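Local coordinates for protein molinate hydrolase (Gulosibacter molinativorax, PDB 4UB9) that hydrolyses the thiocarbamate pesticide molinate, probably as a zinc-dependent enzyme of the amidohydrolase family acting on carbon-nitrogen bonds, at residues 173-178 with 210-215; 370-375 with 402-407; 442-447 with 468-473. All blocks are in the same frame, centred on the assembly; numbering follows the deposited sequence.

Three contacts, met in series along the chain, sample one amidohydrolase chain from its metal site outwards. Contact 1 lies nearest the zinc: the side chain of Leu174 is about 5 Å from the ion, which His282 and His302 bind. Contact 2 lies in the same TIM-barrel domain; its centre is about 26 Å from that of contact 1, yet their nearest atoms are about 7 Å apart, and Gly371 stands about 11 Å from the zinc. Contact 3 lies away from the metal, its centre about 23 Å from that of contact 2 and about 36 Å from that of contact 1, beyond the chain's centre. Contact 1 joins a turn to a crossover loop, contact 2 a strand end to a helix, and contact 3 a strand-start loop to a hairpin.

Contact 1: residues 173-178 with 210-215; sequences TLIGMG and VGMGRH
A type II beta turn from Leu174 to Met177 carries the chain away from a barrel strand beside the zinc site, and the loop after helix 198-209 closes over it. Both hydrogen bonds between the segments use Gly176, one given by its N-H and one taken by its O. The N-H points almost straight down the carbonyl axis of Met212 (N to O 2.9 Å), while Gly176 O takes Arg214 NH1 at 3.0 Å, in the carbonyl plane. With phi near 94°, Gly176 occupies a backbone shape in which a CB would collide with the preceding carbonyl. Arg214 reaches the turn because its chain bends at chi2 and chi3, laying CD 3.7 Å from Gly178 N; NH1 also bonds Ser217, and the guanidinium makes a cation-pi contact with Tyr257 of the second subunit. A CA-H...O contact, Gly213 CA to Met177 O at 3.4 Å, adds a further backbone link. On the apolar side the doubly bent Met212 lies alongside Ile175, CE to CD1 4.0 Å, and its CB meets Thr173 CG2. Along the chain, 210-215 belongs to the helical connection from strand 174-175 to its parallel neighbour 239-242, a beta-alpha-beta crossover as in a TIM barrel.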
ATOM      1  N   THR A 173       3.457 -15.058 -25.830  1.00 36.43           N
ATOM      2  CA  THR A 173       2.689 -14.694 -24.621  1.00 33.86           C
ATOM      3  C   THR A 173       1.605 -15.711 -24.296  1.00 31.19           C
ATOM      4  O   THR A 173       1.395 -16.682 -24.992  1.00 32.12           O
ATOM      5  CB  THR A 173       2.072 -13.306 -24.731  1.00 34.72           C
ATOM      6  OG1 THR A 173       1.598 -12.886 -23.451  1.00 36.73           O
ATOM      7  CG2 THR A 173       0.925 -13.285 -25.730  1.00 33.88           C
ATOM      8  N   LEU A 174       0.979 -15.494 -23.171  1.00 32.56           N
ATOM      9  CA  LEU A 174      -0.170 -16.259 -22.733  1.00 35.82           C
ATOM     10  C   LEU A 174      -1.403 -15.475 -23.159  1.00 33.68           C
ATOM     11  O   LEU A 174      -1.626 -14.329 -22.714  1.00 27.01           O
ATOM     12  CB  LEU A 174      -0.241 -16.302 -21.226  1.00 45.51           C
ATOM     13  CG  LEU A 174      -0.421 -17.608 -20.516  1.00 55.10           C
ATOM     14  CD1 LEU A 174       0.859 -17.808 -19.711  1.00 61.35           C
ATOM     15  CD2 LEU A 174      -1.565 -17.519 -19.559  1.00 57.96           C
ATOM     16  N   ILE A 175      -2.190 -16.090 -24.009  1.00 30.70           N
ATOM     17  CA  ILE A 175      -3.287 -15.387 -24.594  1.00 30.55           C
ATOM     18  C   ILE A 175      -4.280 -15.048 -23.488  1.00 29.02           C
ATOM     19  O   ILE A 175      -4.855 -15.934 -22.864  1.00 28.70           O
ATOM     20  CB  ILE A 175      -3.987 -16.210 -25.678  1.00 30.64           C
ATOM     21  CG1 ILE A 175      -3.012 -16.663 -26.769  1.00 31.60           C
ATOM     22  CG2 ILE A 175      -5.139 -15.419 -26.275  1.00 29.74           C
ATOM     23  CD1 ILE A 175      -2.252 -15.555 -27.435  1.00 34.35           C
ATOM     24  N   GLY A 176      -4.532 -13.742 -23.341  1.00 29.08           N
ATOM     25  CA  GLY A 176      -5.527 -13.237 -22.402  1.00 30.42           C
ATOM     26  C   GLY A 176      -4.971 -12.847 -21.048  1.00 29.13           C
ATOM     27  O   GLY A 176      -5.717 -12.540 -20.126  1.00 26.34           O
ATOM     28  N   MET A 177      -3.651 -12.902 -20.919  1.00 31.25           N
ATOM     29  CA  MET A 177      -3.016 -12.506 -19.661  1.00 29.81           C
ATOM     30  C   MET A 177      -2.390 -11.156 -19.837  1.00 28.73           C
ATOM     31  O   MET A 177      -1.830 -10.814 -20.884  1.00 27.32           O
ATOM     32  CB  MET A 177      -1.927 -13.518 -19.239  1.00 33.96           C
ATOM     33  CG  MET A 177      -1.373 -13.269 -17.812  1.00 39.24           C
ATOM     34  SD  MET A 177       0.018 -14.322 -17.326  1.00 40.70           S
ATOM     35  CE  MET A 177       1.310 -13.772 -18.426  1.00 35.68           C
ATOM     36  N   GLY A 178      -2.384 -10.400 -18.768  1.00 29.18           N
ATOM     37  CA  GLY A 178      -1.670  -9.113 -18.765  1.00 32.97           C
ATOM     38  C   GLY A 178      -0.153  -9.287 -18.653  1.00 33.76           C
ATOM     39  O   GLY A 178       0.348 -10.368 -18.353  1.00 35.59           O
ATOM     40  N   VAL A 210       1.903  -8.118 -26.602  1.00 39.67           N
ATOM     41  CA  VAL A 210       1.761  -7.970 -28.065  1.00 40.04           C
ATOM     42  C   VAL A 210       0.301  -8.015 -28.497  1.00 39.46           C
ATOM     43  O   VAL A 210      -0.088  -8.791 -29.354  1.00 35.69           O
ATOM     44  CB  VAL A 210       2.600  -8.978 -28.874  1.00 46.32           C
ATOM     45  CG1 VAL A 210       4.068  -8.652 -28.699  1.00 50.52           C
ATOM     46  CG2 VAL A 210       2.369 -10.388 -28.407  1.00 51.43           C
ATOM     47  N   GLY A 211      -0.489  -7.127 -27.902  1.00 38.89           N
ATOM     48  CA  GLY A 211      -1.901  -6.983 -28.242  1.00 36.54           C
ATOM     49  C   GLY A 211      -2.796  -8.099 -27.735  1.00 36.07           C
ATOM     50  O   GLY A 211      -3.984  -8.097 -28.017  1.00 35.98           O
ATOM     51  N   MET A 212      -2.247  -9.063 -27.019  1.00 28.55           N
ATOM     52  CA  MET A 212      -3.045 -10.263 -26.631  1.00 29.96           C
ATOM     53  C   MET A 212      -3.288 -10.326 -25.127  1.00 27.37           C
ATOM     54  O   MET A 212      -3.427 -11.398 -24.536  1.00 29.38           O
ATOM     55  CB  MET A 212      -2.381 -11.539 -27.130  1.00 31.61           C
ATOM     56  CG  MET A 212      -2.059 -11.517 -28.630  1.00 32.50           C
ATOM     57  SD  MET A 212      -3.516 -11.282 -29.702  1.00 35.95           S
ATOM     58  CE  MET A 212      -4.282 -12.883 -29.577  1.00 35.41           C
ATOM     59  N   GLY A 213      -3.386  -9.149 -24.548  1.00 25.33           N
ATOM     60  CA  GLY A 213      -3.606  -8.979 -23.119  1.00 26.83           C
ATOM     61  C   GLY A 213      -5.056  -9.022 -22.636  1.00 27.34           C
ATOM     62  O   GLY A 213      -5.925  -9.593 -23.306  1.00 26.95           O
ATOM     63  N   ARG A 214      -5.291  -8.450 -21.453  1.00 27.11           N
ATOM     64  CA  ARG A 214      -6.585  -8.583 -20.766  1.00 29.84           C
ATOM     65  C   ARG A 214      -7.745  -8.048 -21.613  1.00 31.40           C
ATOM     66  O   ARG A 214      -8.881  -8.483 -21.470  1.00 30.87           O
ATOM     67  CB  ARG A 214      -6.561  -7.920 -19.377  1.00 29.30           C
ATOM     68  CG  ARG A 214      -5.627  -8.576 -18.336  1.00 28.86           C
ATOM     69  CD  ARG A 214      -6.010 -10.008 -17.978  1.00 29.27           C
ATOM     70  NE  ARG A 214      -7.407 -10.017 -17.557  1.00 30.28           N
ATOM     71  CZ  ARG A 214      -8.432 -10.481 -18.261  1.00 29.11           C
ATOM     72  NH1 ARG A 214      -8.269 -11.146 -19.385  1.00 26.28           N
ATOM     73  NH2 ARG A 214      -9.654 -10.351 -17.750  1.00 33.90           N
ATOM     74  N   HIS A 215      -7.451  -7.125 -22.518  1.00 32.11           N
ATOM     75  CA  HIS A 215      -8.508  -6.492 -23.326  1.00 34.39           C
ATOM     76  C   HIS A 215      -9.262  -7.479 -24.223  1.00 30.44           C
ATOM     77  O   HIS A 215     -10.413  -7.251 -24.584  1.00 36.29           O
ATOM     78  CB  HIS A 215      -7.988  -5.313 -24.143  1.00 31.21           C
ATOM     79  CG  HIS A 215      -7.274  -5.717 -25.386  1.00 37.67           C
ATOM     80  ND1 HIS A 215      -7.885  -5.734 -26.622  1.00 37.26           N
ATOM     81  CD2 HIS A 215      -6.000  -6.121 -25.590  1.00 36.03           C
ATOM     82  CE1 HIS A 215      -7.026  -6.144 -27.531  1.00 37.73           C
ATOM     83  NE2 HIS A 215      -5.878  -6.390 -26.930  1.00 39.73           N
TER

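Contact 2: residues 370-375 with 402-407; sequences LGTDAG and FVWMQA
In the TIM-barrel part of this amidohydrolase, the chain leaving strand 368-370 packs against helix 400-410 chiefly through Trp404. The tight half of the contact is Leu370 laid over an indole face. Leu370 CG is anti to its backbone N (chi1 -177°), Trp404 CG is likewise anti to its own N (chi1 -172°), and the two side chains slide past each other in opposite directions. The result is a CH-pi contact: Leu370 CG stands 3.8 Å from the centroid of the five-membered ring of Trp404, over the face but displaced toward the rim. CD1 of the same leucine lies by the CD2-CE3 side of the indole, 3.6 Å from Trp404 CE3, and also touches Met405 CE at 3.9 Å, the methionine chain being extended beyond CG. Even the backbone joins in, with Leu370 CA 3.6 Å from Trp404 CZ2.

The other half is loose. Thr372 CG2 only approaches Trp404 CD1, at 4.2 Å, crossing the indole obliquely, and from Asp373 onward the loop leaves the helix. This side is not a solvent face, since all five touching residues are buried. It is held instead by polar bonds of its own: Thr372 OG1 accepts from Ala374 N in an ST turn and also bonds Asp400. Asp373 OD1 is held by Asn97. On the helix, solvent reaches Gln406, which is partly exposed and bonds Glu392 and Glu410. The indole N-H is buried yet satisfied by Val328 O, which would help to fix the ring's rotation; Gly371 O, although 3.4 Å from Trp404 NE1, meets it at too poor an angle to bond.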
ATOM      1  N   LEU A 370       7.471 -33.157 -17.616  1.00 34.57           N
ATOM      2  CA  LEU A 370       8.289 -32.323 -16.761  1.00 31.95           C
ATOM      3  C   LEU A 370       8.203 -30.873 -17.223  1.00 29.22           C
ATOM      4  O   LEU A 370       8.443 -30.553 -18.398  1.00 29.63           O
ATOM      5  CB  LEU A 370       9.756 -32.785 -16.761  1.00 32.37           C
ATOM      6  CG  LEU A 370      10.737 -32.041 -15.831  1.00 31.38           C
ATOM      7  CD1 LEU A 370      11.878 -32.975 -15.461  1.00 33.26           C
ATOM      8  CD2 LEU A 370      11.325 -30.774 -16.463  1.00 35.87           C
ATOM      9  N   GLY A 371       7.963 -29.997 -16.258  1.00 28.71           N
ATOM     10  CA  GLY A 371       8.027 -28.544 -16.467  1.00 27.68           C
ATOM     11  C   GLY A 371       8.050 -27.823 -15.148  1.00 27.38           C
ATOM     12  O   GLY A 371       7.546 -28.328 -14.165  1.00 28.12           O
ATOM     13  N   THR A 372       8.656 -26.638 -15.126  1.00 30.27           N
ATOM     14  CA  THR A 372       8.981 -25.984 -13.840  1.00 30.37           C
ATOM     15  C   THR A 372       8.684 -24.505 -13.646  1.00 31.23           C
ATOM     16  O   THR A 372       8.745 -24.018 -12.535  1.00 32.59           O
ATOM     17  CB  THR A 372      10.496 -26.097 -13.590  1.00 31.19           C
ATOM     18  OG1 THR A 372      11.185 -25.491 -14.688  1.00 27.79           O
ATOM     19  CG2 THR A 372      10.908 -27.575 -13.458  1.00 31.51           C
ATOM     20  N   ASP A 373       8.423 -23.793 -14.726  1.00 32.33           N
ATOM     21  CA  ASP A 373       8.246 -22.345 -14.703  1.00 33.22           C
ATOM     22  C   ASP A 373       9.567 -21.689 -14.406  1.00 33.88           C
ATOM     23  O   ASP A 373       9.617 -20.524 -14.062  1.00 34.13           O
ATOM     24  CB  ASP A 373       7.162 -21.885 -13.677  1.00 36.76           C
ATOM     25  CG  ASP A 373       5.720 -21.746 -14.282  1.00 42.87           C
ATOM     26  OD1 ASP A 373       5.574 -21.504 -15.508  1.00 46.30           O
ATOM     27  OD2 ASP A 373       4.729 -21.888 -13.513  1.00 42.45           O
ATOM     28  N   ALA A 374      10.655 -22.439 -14.511  1.00 36.60           N
ATOM     29  CA  ALA A 374      11.934 -21.933 -14.005  1.00 33.98           C
ATOM     30  C   ALA A 374      12.547 -20.897 -14.887  1.00 31.30           C
ATOM     31  O   ALA A 374      12.329 -20.867 -16.111  1.00 32.22           O
ATOM     32  CB  ALA A 374      12.910 -23.061 -13.782  1.00 34.10           C
ATOM     33  N   GLY A 375      13.337 -20.052 -14.260  1.00 31.33           N
ATOM     34  CA  GLY A 375      14.036 -18.962 -14.959  1.00 33.90           C
ATOM     35  C   GLY A 375      15.398 -18.714 -14.364  1.00 32.71           C
ATOM     36  O   GLY A 375      15.733 -19.206 -13.311  1.00 30.35           O
ATOM     37  N   PHE A 402      16.274 -31.439 -12.245  1.00 34.95           N
ATOM     38  CA  PHE A 402      16.763 -32.426 -11.268  1.00 31.51           C
ATOM     39  C   PHE A 402      15.871 -32.454 -10.043  1.00 29.52           C
ATOM     40  O   PHE A 402      15.411 -33.478  -9.601  1.00 32.79           O
ATOM     41  CB  PHE A 402      18.190 -32.141 -10.802  1.00 33.41           C
ATOM     42  CG  PHE A 402      19.219 -32.056 -11.912  1.00 35.76           C
ATOM     43  CD1 PHE A 402      19.290 -33.000 -12.927  1.00 34.46           C
ATOM     44  CD2 PHE A 402      20.153 -31.018 -11.918  1.00 37.94           C
ATOM     45  CE1 PHE A 402      20.225 -32.885 -13.947  1.00 35.44           C
ATOM     46  CE2 PHE A 402      21.113 -30.929 -12.925  1.00 36.26           C
ATOM     47  CZ  PHE A 402      21.137 -31.853 -13.950  1.00 36.77           C
ATOM     48  N   VAL A 403      15.512 -31.287  -9.581  1.00 33.97           N
ATOM     49  CA  VAL A 403      14.621 -31.170  -8.435  1.00 32.58           C
ATOM     50  C   VAL A 403      13.233 -31.750  -8.709  1.00 32.62           C
ATOM     51  O   VAL A 403      12.589 -32.356  -7.826  1.00 32.57           O
ATOM     52  CB  VAL A 403      14.491 -29.696  -7.990  1.00 34.14           C
ATOM     53  CG1 VAL A 403      13.482 -29.536  -6.848  1.00 36.53           C
ATOM     54  CG2 VAL A 403      15.859 -29.180  -7.547  1.00 36.59           C
ATOM     55  N   TRP A 404      12.736 -31.513  -9.908  1.00 32.37           N
ATOM     56  CA  TRP A 404      11.391 -32.014 -10.315  1.00 36.44           C
ATOM     57  C   TRP A 404      11.336 -33.546 -10.216  1.00 32.82           C
ATOM     58  O   TRP A 404      10.457 -34.127  -9.591  1.00 32.91           O
ATOM     59  CB  TRP A 404      11.097 -31.575 -11.766  1.00 36.53           C
ATOM     60  CG  TRP A 404       9.700 -31.836 -12.258  1.00 35.82           C
ATOM     61  CD1 TRP A 404       8.690 -30.935 -12.347  1.00 36.29           C
ATOM     62  CD2 TRP A 404       9.191 -33.062 -12.767  1.00 33.86           C
ATOM     63  NE1 TRP A 404       7.578 -31.521 -12.897  1.00 37.09           N
ATOM     64  CE2 TRP A 404       7.860 -32.831 -13.154  1.00 33.76           C
ATOM     65  CE3 TRP A 404       9.738 -34.338 -12.945  1.00 35.86           C
ATOM     66  CZ2 TRP A 404       7.061 -33.822 -13.690  1.00 37.14           C
ATOM     67  CZ3 TRP A 404       8.954 -35.319 -13.491  1.00 36.47           C
ATOM     68  CH2 TRP A 404       7.620 -35.060 -13.862  1.00 38.58           C
ATOM     69  N   MET A 405      12.338 -34.149 -10.828  1.00 31.94           N
ATOM     70  CA  MET A 405      12.497 -35.610 -10.826  1.00 31.36           C
ATOM     71  C   MET A 405      12.600 -36.168  -9.437  1.00 31.39           C
ATOM     72  O   MET A 405      11.878 -37.074  -9.046  1.00 30.92           O
ATOM     73  CB  MET A 405      13.697 -35.996 -11.644  1.00 32.56           C
ATOM     74  CG  MET A 405      13.378 -35.980 -13.136  1.00 33.59           C
ATOM     75  SD  MET A 405      14.739 -36.536 -14.157  1.00 39.03           S
ATOM     76  CE  MET A 405      14.349 -35.922 -15.777  1.00 41.27           C
ATOM     77  N   GLN A 406      13.409 -35.531  -8.636  1.00 32.82           N
ATOM     78  CA  GLN A 406      13.517 -35.917  -7.210  1.00 34.96           C
ATOM     79  C   GLN A 406      12.177 -35.803  -6.504  1.00 32.61           C
ATOM     80  O   GLN A 406      11.744 -36.732  -5.822  1.00 37.60           O
ATOM     81  CB  GLN A 406      14.580 -35.028  -6.510  1.00 37.87           C
ATOM     82  CG  GLN A 406      14.713 -35.337  -5.033  1.00 42.32           C
ATOM     83  CD  GLN A 406      15.705 -34.431  -4.339  1.00 39.92           C
ATOM     84  OE1 GLN A 406      16.675 -33.983  -4.933  1.00 45.06           O
ATOM     85  NE2 GLN A 406      15.421 -34.111  -3.112  1.00 37.18           N
ATOM     86  N   ALA A 407      11.494 -34.654  -6.677  1.00 31.91           N
ATOM     87  CA  ALA A 407      10.195 -34.439  -5.993  1.00 29.70           C
ATOM     88  C   ALA A 407       9.176 -35.489  -6.410  1.00 30.90           C
ATOM     89  O   ALA A 407       8.380 -35.969  -5.615  1.00 29.52           O
ATOM     90  CB  ALA A 407       9.645 -33.079  -6.305  1.00 30.24           C
TER

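Contact 3: residues 442-447 with 468-473; sequences GKLGDV and VKEGRE
Asp446 and Glu470 turn their carboxylates toward the same Arg167, and Leu444 packs beside that pair. Asp446 has CG anti to its carbonyl carbon (chi1 -64°), which brings OD1 alongside the hairpin; there Glu470 N meets Asp446 OD1 nearly along its C-O axis, at 2.8 Å. OD2 makes a salt bridge with Arg167, whose other arm takes Glu470 OE2, so one guanidinium probably offsets the repulsion between the carboxylates, Asp446 OD1 and Glu470 OE2 lying 5.2 Å apart. Glu470 is extended beyond CG, and Leu444 runs side by side with it, CD2 to CG 3.8 Å. An alanine in place of Asp446 would remove both carboxylate bonds and would probably leave the turn and Arg167 less firmly held.

Val447 and Val468 lie together on one face of the sheet, CB to CB 4.3 Å, as an antiparallel hydrogen-bonded pair: Val468 N meets Val447 O almost end-on, whereas Val447 N lies above the carbonyl plane of Val468. At the turn, the N-H of Gly471 meets a lone pair of Gly445 O, N to O 2.8 Å; a side chain at Gly445 would crowd that N. Lys469 to Arg472 forms a type I' turn, Glu470 and Gly471 both with positive phi, the classic tight connection of a two-residue beta hairpin.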
ATOM      1  N   GLY A 442      17.941 -41.701 -36.799  1.00 42.04           N
ATOM      2  CA  GLY A 442      17.183 -40.687 -37.563  1.00 41.81           C
ATOM      3  C   GLY A 442      16.882 -39.422 -36.775  1.00 41.73           C
ATOM      4  O   GLY A 442      16.737 -38.363 -37.348  1.00 42.79           O
ATOM      5  N   LYS A 443      16.837 -39.532 -35.459  1.00 43.45           N
ATOM      6  CA  LYS A 443      16.615 -38.364 -34.593  1.00 44.89           C
ATOM      7  C   LYS A 443      17.861 -37.507 -34.394  1.00 42.38           C
ATOM      8  O   LYS A 443      18.969 -37.928 -34.698  1.00 47.47           O
ATOM      9  CB  LYS A 443      16.053 -38.797 -33.235  1.00 49.14           C
ATOM     10  CG  LYS A 443      14.668 -39.427 -33.348  1.00 47.04           C
ATOM     11  CD  LYS A 443      13.994 -39.587 -31.994  1.00 50.06           C
ATOM     12  CE  LYS A 443      12.758 -40.436 -32.141  1.00 50.15           C
ATOM     13  NZ  LYS A 443      11.863 -40.328 -30.963  1.00 59.71           N
ATOM     14  N   LEU A 444      17.671 -36.304 -33.876  1.00 38.51           N
ATOM     15  CA  LEU A 444      18.800 -35.401 -33.610  1.00 37.76           C
ATOM     16  C   LEU A 444      19.771 -35.972 -32.585  1.00 39.61           C
ATOM     17  O   LEU A 444      19.382 -36.673 -31.661  1.00 38.02           O
ATOM     18  CB  LEU A 444      18.313 -34.046 -33.138  1.00 39.77           C
ATOM     19  CG  LEU A 444      17.621 -33.196 -34.213  1.00 39.43           C
ATOM     20  CD1 LEU A 444      16.718 -32.174 -33.566  1.00 36.00           C
ATOM     21  CD2 LEU A 444      18.624 -32.497 -35.127  1.00 40.51           C
ATOM     22  N   GLY A 445      21.038 -35.636 -32.753  1.00 38.77           N
ATOM     23  CA  GLY A 445      22.139 -36.163 -31.920  1.00 39.99           C
ATOM     24  C   GLY A 445      22.399 -35.470 -30.599  1.00 37.38           C
ATOM     25  O   GLY A 445      23.499 -34.957 -30.323  1.00 40.00           O
ATOM     26  N   ASP A 446      21.369 -35.465 -29.784  1.00 38.22           N
ATOM     27  CA  ASP A 446      21.415 -34.830 -28.487  1.00 38.26           C
ATOM     28  C   ASP A 446      21.563 -35.894 -27.450  1.00 41.90           C
ATOM     29  O   ASP A 446      20.682 -36.750 -27.276  1.00 46.83           O
ATOM     30  CB  ASP A 446      20.125 -34.033 -28.219  1.00 45.62           C
ATOM     31  CG  ASP A 446      19.921 -32.841 -29.186  1.00 45.89           C
ATOM     32  OD1 ASP A 446      20.845 -32.498 -29.955  1.00 50.39           O
ATOM     33  OD2 ASP A 446      18.802 -32.255 -29.176  1.00 51.60           O
ATOM     34  N   VAL A 447      22.629 -35.824 -26.671  1.00 40.47           N
ATOM     35  CA  VAL A 447      22.925 -36.900 -25.718  1.00 35.16           C
ATOM     36  C   VAL A 447      23.598 -36.336 -24.513  1.00 37.67           C
ATOM     37  O   VAL A 447      24.375 -35.386 -24.609  1.00 43.69           O
ATOM     38  CB  VAL A 447      23.907 -37.908 -26.336  1.00 40.37           C
ATOM     39  CG1 VAL A 447      24.302 -38.974 -25.359  1.00 39.53           C
ATOM     40  CG2 VAL A 447      23.300 -38.543 -27.574  1.00 44.11           C
ATOM     41  N   VAL A 468      26.141 -33.315 -25.222  1.00 34.74           N
ATOM     42  CA  VAL A 468      26.280 -33.279 -26.661  1.00 34.34           C
ATOM     43  C   VAL A 468      24.987 -32.784 -27.297  1.00 39.55           C
ATOM     44  O   VAL A 468      23.883 -33.273 -26.987  1.00 40.93           O
ATOM     45  CB  VAL A 468      26.560 -34.672 -27.227  1.00 36.79           C
ATOM     46  CG1 VAL A 468      26.625 -34.644 -28.761  1.00 39.72           C
ATOM     47  CG2 VAL A 468      27.858 -35.207 -26.662  1.00 36.13           C
ATOM     48  N   LYS A 469      25.146 -31.894 -28.260  1.00 38.31           N
ATOM     49  CA  LYS A 469      24.026 -31.315 -28.979  1.00 40.07           C
ATOM     50  C   LYS A 469      24.249 -31.377 -30.471  1.00 39.78           C
ATOM     51  O   LYS A 469      25.186 -30.801 -30.981  1.00 39.94           O
ATOM     52  CB  LYS A 469      23.828 -29.861 -28.580  1.00 41.61           C
ATOM     53  CG  LYS A 469      22.500 -29.296 -29.084  1.00 45.05           C
ATOM     54  CD  LYS A 469      22.446 -27.782 -29.039  1.00 42.75           C
ATOM     55  CE  LYS A 469      21.121 -27.333 -29.627  1.00 39.83           C
ATOM     56  NZ  LYS A 469      21.134 -25.896 -29.950  1.00 42.44           N
ATOM     57  N   GLU A 470      23.367 -32.089 -31.162  1.00 44.87           N
ATOM     58  CA  GLU A 470      23.523 -32.350 -32.593  1.00 46.91           C
ATOM     59  C   GLU A 470      24.957 -32.829 -32.900  1.00 49.32           C
ATOM     60  O   GLU A 470      25.661 -32.316 -33.760  1.00 47.35           O
ATOM     61  CB  GLU A 470      23.149 -31.135 -33.395  1.00 48.40           C
ATOM     62  CG  GLU A 470      21.650 -30.953 -33.416  1.00 54.53           C
ATOM     63  CD  GLU A 470      21.181 -29.768 -34.249  1.00 56.21           C
ATOM     64  OE1 GLU A 470      21.679 -29.570 -35.364  1.00 63.24           O
ATOM     65  OE2 GLU A 470      20.256 -29.083 -33.804  1.00 57.70           O
ATOM     66  N   GLY A 471      25.378 -33.822 -32.129  1.00 50.24           N
ATOM     67  CA  GLY A 471      26.694 -34.450 -32.305  1.00 53.32           C
ATOM     68  C   GLY A 471      27.915 -33.611 -31.968  1.00 56.65           C
ATOM     69  O   GLY A 471      29.051 -33.997 -32.247  1.00 48.80           O
ATOM     70  N   ARG A 472      27.668 -32.460 -31.365  1.00 55.14           N
ATOM     71  CA  ARG A 472      28.726 -31.540 -31.010  1.00 49.73           C
ATOM     72  C   ARG A 472      28.839 -31.517 -29.520  1.00 47.90           C
ATOM     73  O   ARG A 472      27.862 -31.304 -28.819  1.00 54.67           O
ATOM     74  CB  ARG A 472      28.361 -30.175 -31.520  1.00 58.25           C
ATOM     75  CG  ARG A 472      29.359 -29.084 -31.188  1.00 59.03           C
ATOM     76  CD  ARG A 472      28.878 -27.795 -31.820  1.00 57.54           C
ATOM     77  NE  ARG A 472      28.777 -26.819 -30.750  1.00 63.49           N
ATOM     78  CZ  ARG A 472      27.658 -26.358 -30.216  1.00 55.17           C
ATOM     79  NH1 ARG A 472      26.470 -26.709 -30.661  1.00 56.72           N
ATOM     80  NH2 ARG A 472      27.749 -25.498 -29.236  1.00 58.23           N
ATOM     81  N   GLU A 473      30.008 -31.845 -29.019  1.00 47.23           N
ATOM     82  CA  GLU A 473      30.199 -31.877 -27.581  1.00 47.01           C
ATOM     83  C   GLU A 473      30.310 -30.454 -27.088  1.00 42.74           C
ATOM     84  O   GLU A 473      30.930 -29.611 -27.692  1.00 36.67           O
ATOM     85  CB  GLU A 473      31.428 -32.697 -27.147  1.00 49.04           C
ATOM     86  CG  GLU A 473      31.540 -32.828 -25.614  1.00 52.31           C
ATOM     87  CD  GLU A 473      32.599 -33.824 -25.118  1.00 55.86           C
ATOM     88  OE1 GLU A 473      33.426 -34.320 -25.946  1.00 56.02           O
ATOM     89  OE2 GLU A 473      32.572 -34.143 -23.899  1.00 50.05           O
TER